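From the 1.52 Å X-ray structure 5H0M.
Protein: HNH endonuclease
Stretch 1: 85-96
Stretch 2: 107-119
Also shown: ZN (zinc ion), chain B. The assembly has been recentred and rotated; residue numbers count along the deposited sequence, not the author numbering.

Stretch 1 (85-96) ITRAVIVDHITP
Stretch 2, residues 107-119: MDNLQSLCQACHN

How do the two backbones run? Strands 90-93 and 110-113 form an antiparallel pair, their N-to-C directions 145° apart and their axes 4.6 Å apart at closest approach. Ile-90 pairs with Leu-113 and Asp-92 with Gln-111 at hydrogen-bonded positions (CA to CA 5.5 Å each); Val-91 faces Ser-112 (CA to CA 4.4 Å) and His-93 faces Leu-110 (CA to CA 4.7 Å) at the narrower, non-bonded ones. A 3-10 segment, 107-108, precedes the second strand, and a helix begins at Gln-115.

Which hydrogen bonds hold this register? Leu-113 N donates to Ile-90 O (2.8 Å), while Leu-113 O accepts from Val-89 N (2.9 Å) and Ile-90 N (3.2 Å). Asp-92 N reaches Gln-111 O at 2.9 Å, and Gln-111 N returns to Asp-92 O at 3.0 Å. Beyond the paired residues, Ile-94 N donates to Asn-109 O (2.8 Å). There the Asn-109 side-chain amide (chi1 t, chi2 44°), which has both an acceptor and a donor, bonds both polar backbone atoms of Thr-95: its OD1 accepts from Thr-95 N (2.8 Å) and its ND2 donates to Thr-95 O (3.2 Å).

What do the side chains do on each face? Val-91 (t), His-93 (m), Leu-110 (m, t) and Ser-112 (m) share one face. Leu-110 CD2 sits over the imidazole of His-93 (chi2 81°), 3.5 Å from His-93 CD2, a CH-pi contact. On the other, which also carries Gln-111 (m, t), Ile-90 (t, t) packs CG2 against Leu-113 CB at 4.1 Å, and Leu-113 (m, t) brings CD1 to 3.8 Å from Asp-92 CB. A water links the carboxylate of Asp-92 (t) to the His-118 (t) ring, donating to Asp-92 OD1 (3.0 Å) with its oxygen 2.9 Å from His-118 NE2. Before the strand, Thr-86 CG2 packs 3.6 Å from Cys-114 CB.

How is the helix start fixed? Cys-114 (p) caps it, SG accepting from Cys-117 N at 3.4 Å. Zinc binds Cys-114 SG at 2.4 Å and Cys-117 SG (m) at 2.3 Å, with two further ligand atoms from elsewhere in the structure.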

# COMPACT_ATOMS: atom_id res chain seq x y z
N ILE A 85 1.21 -20.39 -0.53
CA ILE A 85 2.46 -19.81 -1.03
C ILE A 85 2.23 -19.19 -2.39
O ILE A 85 1.97 -19.89 -3.38
CB ILE A 85 3.58 -20.86 -1.12
CG1 ILE A 85 3.87 -21.46 0.26
CG2 ILE A 85 4.82 -20.27 -1.73
CD1 ILE A 85 4.32 -20.47 1.32
N THR A 86 2.34 -17.86 -2.45
CA THR A 86 2.12 -17.10 -3.68
C THR A 86 3.13 -15.98 -3.76
O THR A 86 3.32 -15.24 -2.79
CB THR A 86 0.71 -16.49 -3.72
OG1 THR A 86 -0.26 -17.50 -3.41
CG2 THR A 86 0.44 -15.94 -5.11
N ARG A 87 3.76 -15.83 -4.92
CA ARG A 87 4.68 -14.73 -5.14
C ARG A 87 3.94 -13.38 -5.05
O ARG A 87 2.90 -13.20 -5.65
CB ARG A 87 5.29 -14.85 -6.53
CG ARG A 87 6.26 -13.74 -6.88
CD ARG A 87 7.67 -14.18 -6.64
NE ARG A 87 8.64 -13.15 -7.00
CZ ARG A 87 9.93 -13.22 -6.71
NH1 ARG A 87 10.41 -14.27 -6.05
NH2 ARG A 87 10.75 -12.24 -7.07
N ALA A 88 4.51 -12.45 -4.30
CA ALA A 88 3.99 -11.08 -4.26
C ALA A 88 4.35 -10.31 -5.51
O ALA A 88 5.45 -10.47 -6.03
CB ALA A 88 4.51 -10.36 -3.04
N VAL A 89 3.44 -9.44 -5.94
CA VAL A 89 3.64 -8.58 -7.10
C VAL A 89 3.53 -7.09 -6.80
O VAL A 89 3.84 -6.27 -7.66
CB VAL A 89 2.68 -8.93 -8.25
CG1 VAL A 89 2.93 -10.35 -8.74
CG2 VAL A 89 1.22 -8.73 -7.86
N ILE A 90 3.10 -6.75 -5.59
CA ILE A 90 2.86 -5.35 -5.24
C ILE A 90 3.03 -5.20 -3.73
O ILE A 90 2.82 -6.16 -3.00
CB ILE A 90 1.47 -4.91 -5.73
CG1 ILE A 90 1.33 -3.39 -5.72
CG2 ILE A 90 0.37 -5.59 -4.95
CD1 ILE A 90 0.17 -2.90 -6.55
N VAL A 91 3.44 -4.02 -3.30
CA VAL A 91 3.44 -3.67 -1.88
C VAL A 91 2.33 -2.66 -1.67
O VAL A 91 2.32 -1.61 -2.34
CB VAL A 91 4.78 -3.09 -1.43
CG1 VAL A 91 4.74 -2.64 0.02
CG2 VAL A 91 5.89 -4.11 -1.60
N ASP A 92 1.42 -2.97 -0.75
CA ASP A 92 0.23 -2.12 -0.49
C ASP A 92 0.24 -1.56 0.93
O ASP A 92 0.66 -2.24 1.88
CB ASP A 92 -1.06 -2.91 -0.71
CG ASP A 92 -2.31 -2.01 -0.86
OD1 ASP A 92 -2.19 -0.82 -1.24
OD2 ASP A 92 -3.42 -2.52 -0.62
N HIS A 93 -0.25 -0.33 1.05
CA HIS A 93 -0.52 0.30 2.34
C HIS A 93 -1.74 -0.31 2.99
O HIS A 93 -2.79 -0.41 2.35
CB HIS A 93 -0.74 1.80 2.14
CG HIS A 93 0.51 2.53 1.75
ND1 HIS A 93 0.96 2.57 0.46
CD2 HIS A 93 1.40 3.23 2.49
CE1 HIS A 93 2.08 3.27 0.41
NE2 HIS A 93 2.38 3.67 1.63
N ILE A 94 -1.62 -0.68 4.25
CA ILE A 94 -2.76 -1.28 4.97
C ILE A 94 -3.83 -0.21 5.18
O ILE A 94 -4.95 -0.33 4.68
CB ILE A 94 -2.35 -1.93 6.28
CG1 ILE A 94 -1.35 -3.06 6.05
CG2 ILE A 94 -3.60 -2.39 7.03
CD1 ILE A 94 -0.83 -3.69 7.32
N THR A 95 -3.47 0.85 5.89
CA THR A 95 -4.23 2.10 5.86
C THR A 95 -3.80 2.82 4.59
O THR A 95 -2.62 3.14 4.44
CB THR A 95 -3.93 2.97 7.08
OG1 THR A 95 -4.24 2.23 8.27
CG2 THR A 95 -4.75 4.25 7.05
N PRO A 96 -4.74 3.05 3.67
CA PRO A 96 -4.32 3.59 2.37
C PRO A 96 -3.57 4.91 2.48
O PRO A 96 -3.78 5.71 3.39
CB PRO A 96 -5.64 3.78 1.63
CG PRO A 96 -6.55 2.76 2.23
CD PRO A 96 -6.17 2.69 3.68
N MET A 107 6.75 0.45 7.97
CA MET A 107 6.78 -0.94 7.52
C MET A 107 5.62 -1.75 8.07
O MET A 107 5.11 -2.62 7.37
CB MET A 107 8.15 -1.57 7.80
CG MET A 107 9.16 -1.04 6.79
SD MET A 107 10.76 -1.78 7.00
CE MET A 107 10.41 -3.42 6.40
N ASP A 108 5.17 -1.44 9.28
CA ASP A 108 4.00 -2.11 9.83
C ASP A 108 2.68 -1.69 9.19
O ASP A 108 1.64 -2.22 9.54
CB ASP A 108 3.93 -1.99 11.36
CG ASP A 108 3.72 -0.58 11.85
OD1 ASP A 108 3.74 0.39 11.08
OD2 ASP A 108 3.53 -0.43 13.09
N ASN A 109 2.74 -0.74 8.26
CA ASN A 109 1.59 -0.33 7.46
C ASN A 109 1.74 -0.80 6.02
O ASN A 109 1.02 -0.33 5.15
CB ASN A 109 1.43 1.19 7.47
CG ASN A 109 0.12 1.64 6.86
OD1 ASN A 109 -0.93 1.05 7.14
ND2 ASN A 109 0.16 2.68 6.05
N LEU A 110 2.66 -1.74 5.76
CA LEU A 110 2.92 -2.18 4.38
C LEU A 110 2.97 -3.70 4.28
O LEU A 110 3.58 -4.35 5.13
CB LEU A 110 4.26 -1.58 3.90
CG LEU A 110 4.23 -0.08 3.67
CD1 LEU A 110 5.64 0.47 3.57
CD2 LEU A 110 3.39 0.31 2.47
N GLN A 111 2.32 -4.26 3.26
CA GLN A 111 2.36 -5.70 3.04
C GLN A 111 2.60 -6.03 1.58
O GLN A 111 2.04 -5.41 0.69
CB GLN A 111 1.06 -6.37 3.49
CG GLN A 111 0.68 -6.13 4.92
CD GLN A 111 -0.57 -6.90 5.29
OE1 GLN A 111 -1.68 -6.50 4.93
NE2 GLN A 111 -0.39 -8.01 5.99
N SER A 112 3.40 -7.06 1.36
CA SER A 112 3.58 -7.62 0.03
C SER A 112 2.38 -8.51 -0.28
O SER A 112 2.00 -9.34 0.55
CB SER A 112 4.84 -8.48 -0.01
OG SER A 112 5.98 -7.73 0.44
N LEU A 113 1.78 -8.31 -1.47
CA LEU A 113 0.54 -8.99 -1.87
C LEU A 113 0.62 -9.51 -3.29
O LEU A 113 1.29 -8.93 -4.14
CB LEU A 113 -0.67 -8.05 -1.79
CG LEU A 113 -1.01 -7.44 -0.42
CD1 LEU A 113 -2.19 -6.51 -0.57
CD2 LEU A 113 -1.29 -8.52 0.61
N CYS A 114 -0.09 -10.62 -3.53
CA CYS A 114 -0.35 -11.08 -4.88
C CYS A 114 -1.49 -10.25 -5.47
O CYS A 114 -2.14 -9.47 -4.78
CB CYS A 114 -0.69 -12.58 -4.90
SG CYS A 114 -2.31 -13.01 -4.25
N GLN A 115 -1.74 -10.40 -6.76
CA GLN A 115 -2.78 -9.61 -7.40
C GLN A 115 -4.16 -9.92 -6.84
O GLN A 115 -4.97 -9.02 -6.62
CB GLN A 115 -2.78 -9.84 -8.91
CG GLN A 115 -3.99 -9.25 -9.59
CD GLN A 115 -3.94 -9.41 -11.08
OE1 GLN A 115 -2.87 -9.62 -11.65
NE2 GLN A 115 -5.09 -9.30 -11.72
N ALA A 116 -4.46 -11.20 -6.64
CA ALA A 116 -5.77 -11.59 -6.13
C ALA A 116 -6.03 -11.02 -4.76
O ALA A 116 -7.13 -10.55 -4.48
CB ALA A 116 -5.92 -13.11 -6.12
N CYS A 117 -5.02 -11.05 -3.89
CA CYS A 117 -5.16 -10.47 -2.56
C CYS A 117 -5.24 -8.95 -2.61
O CYS A 117 -5.95 -8.36 -1.83
CB CYS A 117 -4.03 -10.94 -1.65
SG CYS A 117 -4.24 -12.69 -1.19
N HIS A 118 -4.53 -8.31 -3.53
CA HIS A 118 -4.67 -6.86 -3.68
C HIS A 118 -6.08 -6.49 -4.13
O HIS A 118 -6.68 -5.53 -3.64
CB HIS A 118 -3.64 -6.31 -4.67
CG HIS A 118 -3.68 -4.82 -4.80
ND1 HIS A 118 -4.21 -4.19 -5.90
CD2 HIS A 118 -3.28 -3.84 -3.96
CE1 HIS A 118 -4.12 -2.88 -5.74
NE2 HIS A 118 -3.55 -2.64 -4.57
N ASN A 119 -6.64 -7.28 -5.05
CA ASN A 119 -8.01 -7.06 -5.50
C ASN A 119 -9.01 -7.25 -4.37
O ASN A 119 -9.94 -6.45 -4.20
CB ASN A 119 -8.31 -8.03 -6.65
CG ASN A 119 -9.67 -7.80 -7.26
OD1 ASN A 119 -9.89 -6.78 -7.94
ND2 ASN A 119 -10.59 -8.73 -7.04
ZN ZN B . -2.24 -13.58 -1.97
O HOH W 1 -1.69 -4.37 2.76
O HOH W 2 -3.89 0.06 -3.53